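Local coordinates for single-stranded DNA-binding protein DdrB (Deinococcus radiodurans, PDB 4NOE) that binds single-stranded DNA and promotes the accurate annealing of complementary strands, probably as part of the DNA damage response, at residues 119-124 / 129-134; 82-87 / 110-115. All coordinates share one frame; numbering follows the deposited sequence.

Contact 1 (119-124 / 129-134); sequences VREKAD and YVSLAI. With nucleotides of chain F.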
ATOM      1  N   VAL E 119      -2.833  -0.845 -15.325  1.00 19.95           N
ATOM      2  CA  VAL E 119      -3.349  -1.567 -16.498  1.00 21.28           C
ATOM      3  C   VAL E 119      -3.875  -2.965 -16.139  1.00 20.57           C
ATOM      4  O   VAL E 119      -4.422  -3.665 -16.983  1.00 24.04           O
ATOM      5  CB  VAL E 119      -2.311  -1.664 -17.652  1.00 15.85           C
ATOM      6  CG1 VAL E 119      -1.786  -0.269 -18.040  1.00 17.76           C
ATOM      7  CG2 VAL E 119      -1.147  -2.572 -17.263  1.00 13.26           C
ATOM      8  N   ARG E 120      -3.724  -3.358 -14.879  1.00 20.88           N
ATOM      9  CA  ARG E 120      -4.107  -4.706 -14.450  1.00 20.96           C
ATOM     10  C   ARG E 120      -5.557  -4.760 -14.005  1.00 19.15           C
ATOM     11  O   ARG E 120      -5.992  -3.927 -13.230  1.00 26.75           O
ATOM     12  CB  ARG E 120      -3.219  -5.163 -13.294  1.00 18.62           C
ATOM     13  CG  ARG E 120      -1.776  -5.384 -13.664  1.00 21.54           C
ATOM     14  CD  ARG E 120      -0.977  -5.617 -12.396  1.00 24.64           C
ATOM     15  NE  ARG E 120       0.455  -5.580 -12.644  1.00 30.48           N
ATOM     16  CZ  ARG E 120       1.242  -6.649 -12.617  1.00 32.86           C
ATOM     17  NH1 ARG E 120       0.736  -7.845 -12.336  1.00 27.05           N
ATOM     18  NH2 ARG E 120       2.538  -6.519 -12.862  1.00 30.63           N
ATOM     19  N   GLU E 121      -6.293  -5.745 -14.507  1.00 14.85           N
ATOM     20  CA  GLU E 121      -7.680  -5.952 -14.134  1.00 15.06           C
ATOM     21  C   GLU E 121      -7.724  -7.261 -13.363  1.00 22.56           C
ATOM     22  O   GLU E 121      -7.452  -8.326 -13.921  1.00 21.66           O
ATOM     23  CB  GLU E 121      -8.576  -6.033 -15.388  1.00 14.45           C
ATOM     24  CG  GLU E 121      -8.641  -4.738 -16.198  1.00 16.64           C
ATOM     25  CD  GLU E 121      -9.290  -4.905 -17.584  1.00 20.10           C
ATOM     26  OE1 GLU E 121      -9.901  -5.954 -17.861  1.00 20.62           O
ATOM     27  OE2 GLU E 121      -9.189  -3.969 -18.405  1.00 31.39           O
ATOM     28  N   LYS E 122      -8.039  -7.182 -12.074  1.00 22.20           N
ATOM     29  CA  LYS E 122      -8.079  -8.378 -11.239  1.00 29.45           C
ATOM     30  C   LYS E 122      -9.276  -9.213 -11.640  1.00 27.15           C
ATOM     31  O   LYS E 122     -10.384  -8.701 -11.794  1.00 26.01           O
ATOM     32  CB  LYS E 122      -8.161  -8.005  -9.757  1.00 39.24           C
ATOM     33  N   ALA E 123      -9.043 -10.501 -11.837  1.00 20.45           N
ATOM     34  CA  ALA E 123     -10.085 -11.411 -12.283  1.00 28.16           C
ATOM     35  C   ALA E 123     -10.131 -12.593 -11.332  1.00 32.38           C
ATOM     36  O   ALA E 123      -9.458 -12.592 -10.315  1.00 37.84           O
ATOM     37  CB  ALA E 123      -9.768 -11.889 -13.664  1.00 25.76           C
ATOM     38  N   ASP E 124     -10.899 -13.616 -11.685  1.00 32.22           N
ATOM     39  CA  ASP E 124     -10.998 -14.814 -10.851  1.00 27.52           C
ATOM     40  C   ASP E 124      -9.672 -15.561 -10.709  1.00 35.08           C
ATOM     41  O   ASP E 124      -8.784 -15.445 -11.555  1.00 33.76           O
ATOM     42  CB  ASP E 124     -12.070 -15.750 -11.403  1.00 39.04           C
ATOM     43  CG  ASP E 124     -13.461 -15.173 -11.265  1.00 52.52           C
ATOM     44  OD1 ASP E 124     -13.683 -14.422 -10.292  1.00 56.34           O
ATOM     45  OD2 ASP E 124     -14.324 -15.459 -12.125  1.00 56.38           O
ATOM     46  N   TYR E 129      -5.597  -9.477 -15.910  1.00 10.66           N
ATOM     47  CA  TYR E 129      -5.637  -9.342 -17.358  1.00 13.21           C
ATOM     48  C   TYR E 129      -5.317  -7.913 -17.768  1.00 15.26           C
ATOM     49  O   TYR E 129      -5.528  -6.967 -17.001  1.00 14.43           O
ATOM     50  CB  TYR E 129      -7.021  -9.719 -17.908  1.00 10.52           C
ATOM     51  CG  TYR E 129      -7.343 -11.179 -17.793  1.00 10.76           C
ATOM     52  CD1 TYR E 129      -6.903 -12.084 -18.751  1.00 15.21           C
ATOM     53  CD2 TYR E 129      -8.070 -11.660 -16.721  1.00 11.24           C
ATOM     54  CE1 TYR E 129      -7.194 -13.441 -18.643  1.00 12.54           C
ATOM     55  CE2 TYR E 129      -8.361 -13.011 -16.599  1.00 20.43           C
ATOM     56  CZ  TYR E 129      -7.915 -13.889 -17.562  1.00 21.95           C
ATOM     57  OH  TYR E 129      -8.206 -15.221 -17.442  1.00 32.29           O
ATOM     58  N   VAL E 130      -4.809  -7.754 -18.980  1.00 13.44           N
ATOM     59  CA  VAL E 130      -4.510  -6.433 -19.499  1.00 15.12           C
ATOM     60  C   VAL E 130      -5.252  -6.365 -20.810  1.00 12.74           C
ATOM     61  O   VAL E 130      -5.114  -7.275 -21.629  1.00 11.32           O
ATOM     62  CB  VAL E 130      -3.004  -6.257 -19.742  1.00  8.97           C
ATOM     63  CG1 VAL E 130      -2.721  -4.911 -20.402  1.00 17.89           C
ATOM     64  CG2 VAL E 130      -2.212  -6.389 -18.426  1.00  9.12           C
ATOM     65  N   SER E 131      -6.043  -5.313 -21.010  1.00 12.50           N
ATOM     66  CA  SER E 131      -6.926  -5.235 -22.176  1.00 16.71           C
ATOM     67  C   SER E 131      -6.366  -4.437 -23.342  1.00 11.68           C
ATOM     68  O   SER E 131      -5.830  -3.336 -23.163  1.00 17.27           O
ATOM     69  CB  SER E 131      -8.277  -4.619 -21.790  1.00 14.22           C
ATOM     70  OG  SER E 131      -8.848  -5.299 -20.691  1.00 26.71           O
ATOM     71  N   LEU E 132      -6.538  -4.966 -24.548  1.00 13.90           N
ATOM     72  CA  LEU E 132      -6.221  -4.199 -25.750  1.00 14.86           C
ATOM     73  C   LEU E 132      -7.482  -3.554 -26.316  1.00 15.50           C
ATOM     74  O   LEU E 132      -7.493  -2.356 -26.656  1.00 12.95           O
ATOM     75  CB  LEU E 132      -5.597  -5.105 -26.815  1.00 13.76           C
ATOM     76  CG  LEU E 132      -5.380  -4.429 -28.176  1.00 15.11           C
ATOM     77  CD1 LEU E 132      -4.368  -3.287 -28.098  1.00  9.52           C
ATOM     78  CD2 LEU E 132      -4.933  -5.454 -29.212  1.00 10.48           C
ATOM     79  N   ALA E 133      -8.541  -4.353 -26.430  1.00 12.06           N
ATOM     80  CA  ALA E 133      -9.745  -3.913 -27.143  1.00 21.22           C
ATOM     81  C   ALA E 133     -10.957  -4.766 -26.788  1.00 23.19           C
ATOM     82  O   ALA E 133     -10.837  -5.961 -26.473  1.00 18.20           O
ATOM     83  CB  ALA E 133      -9.514  -3.926 -28.688  1.00  8.74           C
ATOM     84  N   ILE E 134     -12.132  -4.158 -26.845  1.00 19.77           N
ATOM     85  CA  ILE E 134     -13.348  -4.940 -26.689  1.00 25.14           C
ATOM     86  C   ILE E 134     -14.389  -4.547 -27.729  1.00 29.54           C
ATOM     87  O   ILE E 134     -14.719  -3.368 -27.883  1.00 24.78           O
ATOM     88  CB  ILE E 134     -13.924  -4.856 -25.260  1.00 26.64           C
ATOM     89  CG1 ILE E 134     -15.285  -5.549 -25.192  1.00 28.19           C
ATOM     90  CG2 ILE E 134     -14.051  -3.419 -24.804  1.00 35.14           C
ATOM     91  CD1 ILE E 134     -15.683  -5.941 -23.776  1.00 33.36           C
TER
ATOM     92  P    DT F  26     -15.394 -14.742 -17.176  1.00 32.16           P
ATOM     93  OP1  DT F  26     -16.244 -15.832 -17.505  1.00 30.06           O
ATOM     94  OP2  DT F  26     -14.822 -14.669 -15.880  1.00 31.18           O
ATOM     95  O5'  DT F  26     -14.187 -14.627 -18.192  1.00 38.67           O
ATOM     96  C5'  DT F  26     -14.272 -14.960 -19.574  1.00 20.01           C
ATOM     97  C4'  DT F  26     -12.963 -14.682 -20.272  1.00 20.07           C
ATOM     98  O4'  DT F  26     -12.583 -13.302 -20.087  1.00 19.65           O
ATOM     99  C3'  DT F  26     -11.786 -15.516 -19.780  1.00 20.64           C
ATOM    100  O3'  DT F  26     -10.940 -15.925 -20.844  1.00 33.40           O
ATOM    101  C2'  DT F  26     -10.996 -14.529 -18.952  1.00 20.40           C
ATOM    102  C1'  DT F  26     -11.242 -13.234 -19.695  1.00 26.22           C
ATOM    103  N1   DT F  26     -11.084 -12.005 -18.921  1.00 24.30           N
ATOM    104  C2   DT F  26     -10.538 -10.885 -19.502  1.00 19.59           C
ATOM    105  O2   DT F  26     -10.108 -10.866 -20.632  1.00 21.94           O
ATOM    106  N3   DT F  26     -10.526  -9.779 -18.701  1.00 18.99           N
ATOM    107  C4   DT F  26     -10.977  -9.685 -17.405  1.00 22.37           C
ATOM    108  O4   DT F  26     -10.911  -8.628 -16.811  1.00 22.42           O
ATOM    109  C5   DT F  26     -11.564 -10.887 -16.872  1.00 24.67           C
ATOM    110  C7   DT F  26     -12.109 -10.871 -15.483  1.00 44.46           C
ATOM    111  C6   DT F  26     -11.586 -11.970 -17.645  1.00 23.50           C
ATOM    112  P    DG F  27     -11.257 -17.119 -21.775  1.00 31.77           P
ATOM    113  OP1  DG F  27     -10.788 -16.806 -23.067  1.00 36.21           O
ATOM    114  OP2  DG F  27     -12.594 -17.544 -21.571  1.00 35.15           O
ATOM    115  O5'  DG F  27     -10.137 -18.189 -21.483  1.00 38.88           O
ATOM    116  C5'  DG F  27      -9.832 -18.741 -20.219  1.00 32.71           C
ATOM    117  C4'  DG F  27      -8.859 -17.873 -19.465  1.00 35.69           C
ATOM    118  O4'  DG F  27      -9.180 -18.063 -18.078  1.00 45.62           O
ATOM    119  C3'  DG F  27      -7.371 -18.194 -19.594  1.00 39.60           C
ATOM    120  O3'  DG F  27      -6.703 -17.356 -20.539  1.00 41.46           O
ATOM    121  C2'  DG F  27      -6.858 -17.844 -18.217  1.00 44.49           C
ATOM    122  C1'  DG F  27      -8.012 -18.285 -17.336  1.00 46.63           C
ATOM    123  N9   DG F  27      -7.935 -19.702 -17.050  1.00 53.00           N
ATOM    124  C8   DG F  27      -7.515 -20.680 -17.916  1.00 52.32           C
ATOM    125  N7   DG F  27      -7.483 -21.863 -17.374  1.00 54.08           N
ATOM    126  C5   DG F  27      -7.872 -21.647 -16.063  1.00 58.78           C
ATOM    127  C6   DG F  27      -8.034 -22.555 -15.002  1.00 67.53           C
ATOM    128  O6   DG F  27      -7.852 -23.772 -15.001  1.00 78.76           O
ATOM    129  N1   DG F  27      -8.477 -21.922 -13.853  1.00 66.18           N
ATOM    130  C2   DG F  27      -8.712 -20.580 -13.731  1.00 63.49           C
ATOM    131  N2   DG F  27      -9.117 -20.161 -12.521  1.00 70.62           N
ATOM    132  N3   DG F  27      -8.572 -19.718 -14.716  1.00 51.93           N
ATOM    133  C4   DG F  27      -8.155 -20.318 -15.848  1.00 53.09           C
TER
HETATM  134  O   HOH W   1      -5.952  -3.325 -19.073  1.00 16.44           O
HETATM  135  O   HOH W   2     -10.107 -15.595 -14.784  1.00 39.09           O

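Contact 2 (82-87 / 110-115); sequences RGHAYR and GAKVSD. With nucleotides of chain F.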
ATOM      1  N   ARG E  82       2.459  -3.754 -30.041  1.00 16.72           N
ATOM      2  CA  ARG E  82       3.668  -3.361 -29.301  1.00 20.83           C
ATOM      3  C   ARG E  82       4.429  -4.529 -28.683  1.00 22.57           C
ATOM      4  O   ARG E  82       4.878  -4.445 -27.536  1.00 19.90           O
ATOM      5  CB  ARG E  82       3.345  -2.352 -28.199  1.00 16.83           C
ATOM      6  CG  ARG E  82       2.895  -1.008 -28.699  1.00 30.29           C
ATOM      7  CD  ARG E  82       4.032  -0.012 -28.585  1.00 43.16           C
ATOM      8  NE  ARG E  82       4.027   0.870 -29.738  1.00 44.67           N
ATOM      9  CZ  ARG E  82       5.106   1.244 -30.406  1.00 29.48           C
ATOM     10  NH1 ARG E  82       6.318   0.839 -30.028  1.00 23.12           N
ATOM     11  NH2 ARG E  82       4.965   2.042 -31.447  1.00 26.90           N
ATOM     12  N   GLY E  83       4.566  -5.619 -29.426  1.00 20.39           N
ATOM     13  CA  GLY E  83       5.344  -6.752 -28.954  1.00 21.34           C
ATOM     14  C   GLY E  83       4.634  -7.707 -28.007  1.00 26.60           C
ATOM     15  O   GLY E  83       5.232  -8.691 -27.577  1.00 25.97           O
ATOM     16  N   HIS E  84       3.370  -7.427 -27.684  1.00 22.38           N
ATOM     17  CA  HIS E  84       2.583  -8.307 -26.815  1.00 14.53           C
ATOM     18  C   HIS E  84       1.502  -9.039 -27.609  1.00 16.47           C
ATOM     19  O   HIS E  84       0.956  -8.499 -28.580  1.00 17.01           O
ATOM     20  CB  HIS E  84       1.898  -7.493 -25.703  1.00 20.57           C
ATOM     21  CG  HIS E  84       2.844  -6.718 -24.836  1.00 23.93           C
ATOM     22  ND1 HIS E  84       3.595  -7.303 -23.837  1.00 27.44           N
ATOM     23  CD2 HIS E  84       3.133  -5.393 -24.797  1.00 22.87           C
ATOM     24  CE1 HIS E  84       4.321  -6.377 -23.235  1.00 30.99           C
ATOM     25  NE2 HIS E  84       4.061  -5.209 -23.800  1.00 28.61           N
ATOM     26  N   ALA E  85       1.175 -10.258 -27.188  1.00 18.61           N
ATOM     27  CA  ALA E  85       0.117 -11.032 -27.838  1.00 22.71           C
ATOM     28  C   ALA E  85      -1.151 -10.925 -27.014  1.00 21.16           C
ATOM     29  O   ALA E  85      -1.113 -11.090 -25.795  1.00 18.95           O
ATOM     30  CB  ALA E  85       0.528 -12.493 -27.967  1.00 12.79           C
ATOM     31  N   TYR E  86      -2.272 -10.648 -27.666  1.00 18.32           N
ATOM     32  CA  TYR E  86      -3.552 -10.601 -26.968  1.00 14.98           C
ATOM     33  C   TYR E  86      -4.465 -11.674 -27.533  1.00 16.03           C
ATOM     34  O   TYR E  86      -4.609 -11.776 -28.751  1.00 21.39           O
ATOM     35  CB  TYR E  86      -4.209  -9.219 -27.125  1.00 14.57           C
ATOM     36  CG  TYR E  86      -3.415  -8.111 -26.475  1.00 12.20           C
ATOM     37  CD1 TYR E  86      -2.343  -7.527 -27.134  1.00  8.14           C
ATOM     38  CD2 TYR E  86      -3.729  -7.659 -25.203  1.00  7.76           C
ATOM     39  CE1 TYR E  86      -1.608  -6.524 -26.545  1.00 12.28           C
ATOM     40  CE2 TYR E  86      -2.983  -6.636 -24.594  1.00  8.02           C
ATOM     41  CZ  TYR E  86      -1.925  -6.088 -25.274  1.00 12.16           C
ATOM     42  OH  TYR E  86      -1.173  -5.077 -24.708  1.00 14.39           O
ATOM     43  N   ARG E  87      -5.074 -12.470 -26.656  1.00 16.10           N
ATOM     44  CA  ARG E  87      -6.009 -13.520 -27.087  1.00 22.89           C
ATOM     45  C   ARG E  87      -7.403 -12.997 -27.397  1.00 20.41           C
ATOM     46  O   ARG E  87      -7.932 -12.132 -26.681  1.00 16.17           O
ATOM     47  CB  ARG E  87      -6.147 -14.600 -26.015  1.00 28.33           C
ATOM     48  CG  ARG E  87      -5.044 -15.630 -26.035  1.00 35.84           C
ATOM     49  CD  ARG E  87      -5.448 -16.931 -25.369  1.00 44.80           C
ATOM     50  NE  ARG E  87      -4.333 -17.869 -25.409  1.00 56.56           N
ATOM     51  CZ  ARG E  87      -3.335 -17.878 -24.529  1.00 59.83           C
ATOM     52  NH1 ARG E  87      -2.354 -18.763 -24.646  1.00 63.09           N
ATOM     53  NH2 ARG E  87      -3.318 -17.007 -23.529  1.00 56.69           N
ATOM     54  N   GLY E 110      -2.656 -12.020 -20.173  1.00 11.39           N
ATOM     55  CA  GLY E 110      -2.315 -12.052 -18.767  1.00 11.52           C
ATOM     56  C   GLY E 110      -1.300 -10.968 -18.458  1.00 14.71           C
ATOM     57  O   GLY E 110      -0.456 -10.638 -19.298  1.00 18.33           O
ATOM     58  N   ALA E 111      -1.384 -10.398 -17.262  1.00 15.06           N
ATOM     59  CA  ALA E 111      -0.431  -9.374 -16.842  1.00 20.87           C
ATOM     60  C   ALA E 111       0.958  -9.988 -16.748  1.00 20.60           C
ATOM     61  O   ALA E 111       1.102 -11.161 -16.391  1.00 17.17           O
ATOM     62  CB  ALA E 111      -0.834  -8.790 -15.504  1.00 17.07           C
ATOM     63  N   LYS E 112       1.968  -9.193 -17.076  1.00 20.87           N
ATOM     64  CA  LYS E 112       3.361  -9.596 -16.915  1.00 22.28           C
ATOM     65  C   LYS E 112       3.918  -8.926 -15.677  1.00 20.75           C
ATOM     66  O   LYS E 112       3.327  -7.963 -15.165  1.00 17.67           O
ATOM     67  CB  LYS E 112       4.174  -9.184 -18.147  1.00 16.34           C
ATOM     68  CG  LYS E 112       3.713  -9.904 -19.411  1.00 22.28           C
ATOM     69  CD  LYS E 112       4.371  -9.379 -20.680  1.00 32.07           C
ATOM     70  CE  LYS E 112       3.740 -10.068 -21.894  1.00 39.77           C
ATOM     71  NZ  LYS E 112       4.602 -10.049 -23.102  1.00 43.95           N
ATOM     72  N   VAL E 113       5.054  -9.416 -15.195  1.00 20.48           N
ATOM     73  CA  VAL E 113       5.678  -8.799 -14.021  1.00 30.25           C
ATOM     74  C   VAL E 113       5.958  -7.306 -14.267  1.00 27.23           C
ATOM     75  O   VAL E 113       5.856  -6.489 -13.361  1.00 29.43           O
ATOM     76  CB  VAL E 113       6.956  -9.562 -13.575  1.00 29.25           C
ATOM     77  CG1 VAL E 113       8.119  -9.300 -14.533  1.00 32.32           C
ATOM     78  CG2 VAL E 113       7.343  -9.167 -12.172  1.00 29.75           C
ATOM     79  N   SER E 114       6.251  -6.940 -15.511  1.00 20.42           N
ATOM     80  CA  SER E 114       6.580  -5.553 -15.814  1.00 23.53           C
ATOM     81  C   SER E 114       5.372  -4.630 -16.016  1.00 23.56           C
ATOM     82  O   SER E 114       5.546  -3.413 -16.094  1.00 14.33           O
ATOM     83  CB  SER E 114       7.524  -5.484 -17.014  1.00 26.23           C
ATOM     84  OG  SER E 114       6.993  -6.169 -18.143  1.00 20.93           O
ATOM     85  N   ASP E 115       4.158  -5.185 -16.093  1.00 14.61           N
ATOM     86  CA  ASP E 115       2.963  -4.332 -16.239  1.00 25.88           C
ATOM     87  C   ASP E 115       2.672  -3.527 -14.971  1.00 14.61           C
ATOM     88  O   ASP E 115       2.559  -4.089 -13.882  1.00 22.37           O
ATOM     89  CB  ASP E 115       1.714  -5.143 -16.618  1.00 14.16           C
ATOM     90  CG  ASP E 115       1.784  -5.708 -18.032  1.00 23.87           C
ATOM     91  OD1 ASP E 115       2.206  -4.968 -18.952  1.00 18.63           O
ATOM     92  OD2 ASP E 115       1.408  -6.890 -18.226  1.00 21.25           O
TER
ATOM     93  P    DC F  28      -5.182 -17.512 -20.897  1.00 39.21           P
ATOM     94  OP1  DC F  28      -4.838 -16.550 -21.899  1.00 39.33           O
ATOM     95  OP2  DC F  28      -4.907 -18.879 -21.177  1.00 42.90           O
ATOM     96  O5'  DC F  28      -4.449 -17.160 -19.538  1.00 34.08           O
ATOM     97  C5'  DC F  28      -4.186 -15.829 -19.150  1.00 27.23           C
ATOM     98  C4'  DC F  28      -3.124 -15.808 -18.084  1.00 34.98           C
ATOM     99  O4'  DC F  28      -3.557 -16.583 -16.961  1.00 34.53           O
ATOM    100  C3'  DC F  28      -1.801 -16.412 -18.510  1.00 44.56           C
ATOM    101  O3'  DC F  28      -1.058 -15.323 -19.014  1.00 56.01           O
ATOM    102  C2'  DC F  28      -1.244 -16.965 -17.213  1.00 43.39           C
ATOM    103  C1'  DC F  28      -2.471 -17.229 -16.345  1.00 39.03           C
ATOM    104  N1   DC F  28      -2.853 -18.634 -16.155  1.00 46.99           N
ATOM    105  C2   DC F  28      -3.082 -19.108 -14.861  1.00 51.83           C
ATOM    106  O2   DC F  28      -2.898 -18.352 -13.905  1.00 52.40           O
ATOM    107  N3   DC F  28      -3.478 -20.385 -14.687  1.00 52.27           N
ATOM    108  C4   DC F  28      -3.672 -21.171 -15.744  1.00 55.16           C
ATOM    109  N4   DC F  28      -4.061 -22.423 -15.525  1.00 59.99           N
ATOM    110  C5   DC F  28      -3.471 -20.706 -17.074  1.00 50.37           C
ATOM    111  C6   DC F  28      -3.072 -19.442 -17.232  1.00 50.55           C
ATOM    112  P    DG F  29      -0.295 -15.417 -20.361  1.00 43.08           P
ATOM    113  OP1  DG F  29      -1.030 -14.668 -21.346  1.00 50.52           O
ATOM    114  OP2  DG F  29       0.049 -16.781 -20.585  1.00 35.54           O
ATOM    115  O5'  DG F  29       1.070 -14.705 -20.002  1.00 48.01           O
ATOM    116  C5'  DG F  29       1.134 -13.740 -18.952  1.00 44.55           C
ATOM    117  C4'  DG F  29       2.453 -13.804 -18.218  1.00 45.80           C
ATOM    118  O4'  DG F  29       2.444 -14.931 -17.327  1.00 45.81           O
ATOM    119  C3'  DG F  29       3.693 -13.961 -19.098  1.00 41.25           C
ATOM    120  O3'  DG F  29       4.878 -13.396 -18.546  1.00 46.32           O
ATOM    121  C2'  DG F  29       3.906 -15.453 -19.110  1.00 44.11           C
ATOM    122  C1'  DG F  29       3.389 -15.896 -17.752  1.00 44.45           C
ATOM    123  N9   DG F  29       2.715 -17.181 -17.835  1.00 45.02           N
ATOM    124  C8   DG F  29       2.372 -17.852 -18.980  1.00 49.00           C
ATOM    125  N7   DG F  29       1.790 -18.993 -18.750  1.00 47.91           N
ATOM    126  C5   DG F  29       1.765 -19.089 -17.368  1.00 42.85           C
ATOM    127  C6   DG F  29       1.259 -20.107 -16.532  1.00 43.74           C
ATOM    128  O6   DG F  29       0.708 -21.160 -16.851  1.00 52.14           O
ATOM    129  N1   DG F  29       1.427 -19.794 -15.192  1.00 43.49           N
ATOM    130  C2   DG F  29       2.004 -18.647 -14.719  1.00 40.00           C
ATOM    131  N2   DG F  29       2.071 -18.527 -13.393  1.00 45.22           N
ATOM    132  N3   DG F  29       2.495 -17.698 -15.486  1.00 38.59           N
ATOM    133  C4   DG F  29       2.334 -17.977 -16.791  1.00 40.42           C
ATOM    134  P    DC F  30       6.137 -13.056 -19.458  1.00 53.90           P
ATOM    135  OP1  DC F  30       6.780 -11.944 -18.822  1.00 59.79           O
ATOM    136  OP2  DC F  30       5.732 -13.005 -20.826  1.00 37.00           O
ATOM    137  O5'  DC F  30       7.028 -14.370 -19.485  1.00 70.68           O
ATOM    138  C5'  DC F  30       8.047 -14.593 -18.519  1.00 68.41           C
ATOM    139  C4'  DC F  30       7.440 -14.695 -17.141  1.00 63.47           C
ATOM    140  O4'  DC F  30       6.364 -15.650 -17.200  1.00 58.29           O
ATOM    141  C3'  DC F  30       8.378 -15.268 -16.089  1.00 63.89           C
ATOM    142  O3'  DC F  30       7.777 -14.950 -14.840  1.00 70.52           O
ATOM    143  C2'  DC F  30       8.209 -16.753 -16.306  1.00 56.13           C
ATOM    144  C1'  DC F  30       6.720 -16.802 -16.470  1.00 43.66           C
ATOM    145  N1   DC F  30       6.123 -17.968 -17.116  1.00 42.92           N
ATOM    146  C2   DC F  30       5.771 -19.049 -16.315  1.00 39.20           C
ATOM    147  O2   DC F  30       6.033 -19.012 -15.109  1.00 37.85           O
ATOM    148  N3   DC F  30       5.174 -20.117 -16.878  1.00 40.43           N
ATOM    149  C4   DC F  30       4.913 -20.124 -18.183  1.00 40.91           C
ATOM    150  N4   DC F  30       4.319 -21.200 -18.691  1.00 39.31           N
ATOM    151  C5   DC F  30       5.254 -19.031 -19.023  1.00 37.37           C
ATOM    152  C6   DC F  30       5.840 -17.978 -18.452  1.00 39.00           C
TER
HETATM  153  O   HOH W   3       3.185 -11.503 -25.363  1.00 24.94           O

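Contact 1 (119-124 / 129-134)
Glu121 and Tyr129 form the antiparallel hydrogen-bonded pair of a beta hairpin, and their side chains rise from the same face of the sheet to receive a base of the bound DNA strand. It is a worked example of how a hairpin can present an aromatic platform to single-stranded DNA. The backbone bonds run from Glu121 N to Tyr129 O, 2.9 Å, and from Tyr129 N back to Glu121 O, 3.0 Å.

Tyr129 can be followed outward. Its CG lies anti to the carbonyl carbon (chi1 -69°), which sets the ring beneath DT26 of chain F. CB and CG pass under N3 of that thymine, CD2 lies near its C4, and CE2 is 3.5 Å from its C6. N1 of the base sits over the ring centre, 3.6 Å above the plane. CZ reaches the C2' of the DT26 sugar, and OH ends 3.1 Å from O4' of DG27 of chain F. In the plane of the ring, at its edge, Ala123 CB approaches CE2 to 3.4 Å, while it also packs against the thymine methyl, C7.

Glu121 reaches out beside this platform. Ser131 OG donates to its OE2 from above the carboxylate plane, and OE1 forms a salt bridge with Lys106, so both oxygens have a partner and the group is held against turning. On the side of the pair away from the turn, a water accepts from Ser131 N and donates to Val119 O, 2.6 Å from it.

Contact 2 (82-87 / 110-115)
Lys112 NZ donates a hydrogen bond to His84 ND1, 3.0 Å away, and on this one link rests most of the surface contact between the start of strand 84-91 and the loop that follows strand 104-110. The ammonium group comes in at the ring edge, only 13° out of the imidazole plane, and so meets ND1 as an acceptor; CE follows at 3.4 Å from the same nitrogen. The bond is consistent with ND1 lacking a proton here. The lysine chain is extended beyond CG, which carries NZ across the gap between backbones whose nearest CA atoms, those of His84 and Lys112, stand 10.0 Å apart. A water accepts from both NZ and Ala85 N, adding a second tie to the strand.

Along its length the same chain runs beside the DNA backbone: CG lies 3.8 Å from O3' of DG29 of chain F, and CE 3.7 Å from OP2 of DC30 of chain F. An alanine here would lose the ammonium group, and would probably leave His84 ND1 without its donor and the phosphate of DC30 of chain F without this nearby ammonium.

The second shell fixes where the lysine starts. A type I beta turn from Lys112 to Asp115 is closed by Asp115 N to Lys112 O, and Asp115 OD2 takes Lys112 N in a nearly straight bond of 2.6 Å and 173°. That oxygen also forms a salt bridge with Arg109. Before the turn, Gly110 N makes a weak hydrogen bond to OP1 of DG29 of chain F. Farther out, strand 84-91 lies between strands 77-81 and 104-110, while Ala111 and Asp115 pack on Val130 of strand 128-135.

From the N terminus, the chain first enters contact 2 at 82-87, passes along strand 84-91, returns antiparallel through strand 104-110 and closes the loop at 110-115. Only then does contact 1 open, at 119-124, to be closed, after four intervening residues, by 129-134 in a tight hairpin. The two therefore follow in series, neither nesting nor crossing, with centres about 10 Å apart. Strand 104-110 lies between strands 84-91 and 128-135, so one sheet carries both. They also touch: Arg120 NH2 reaches Asp115 O at 2.6 Å, a probable hydrogen bond, and Leu132 packs on Tyr86. Together they line successive nucleotides, DT26 to DC30, of chain F.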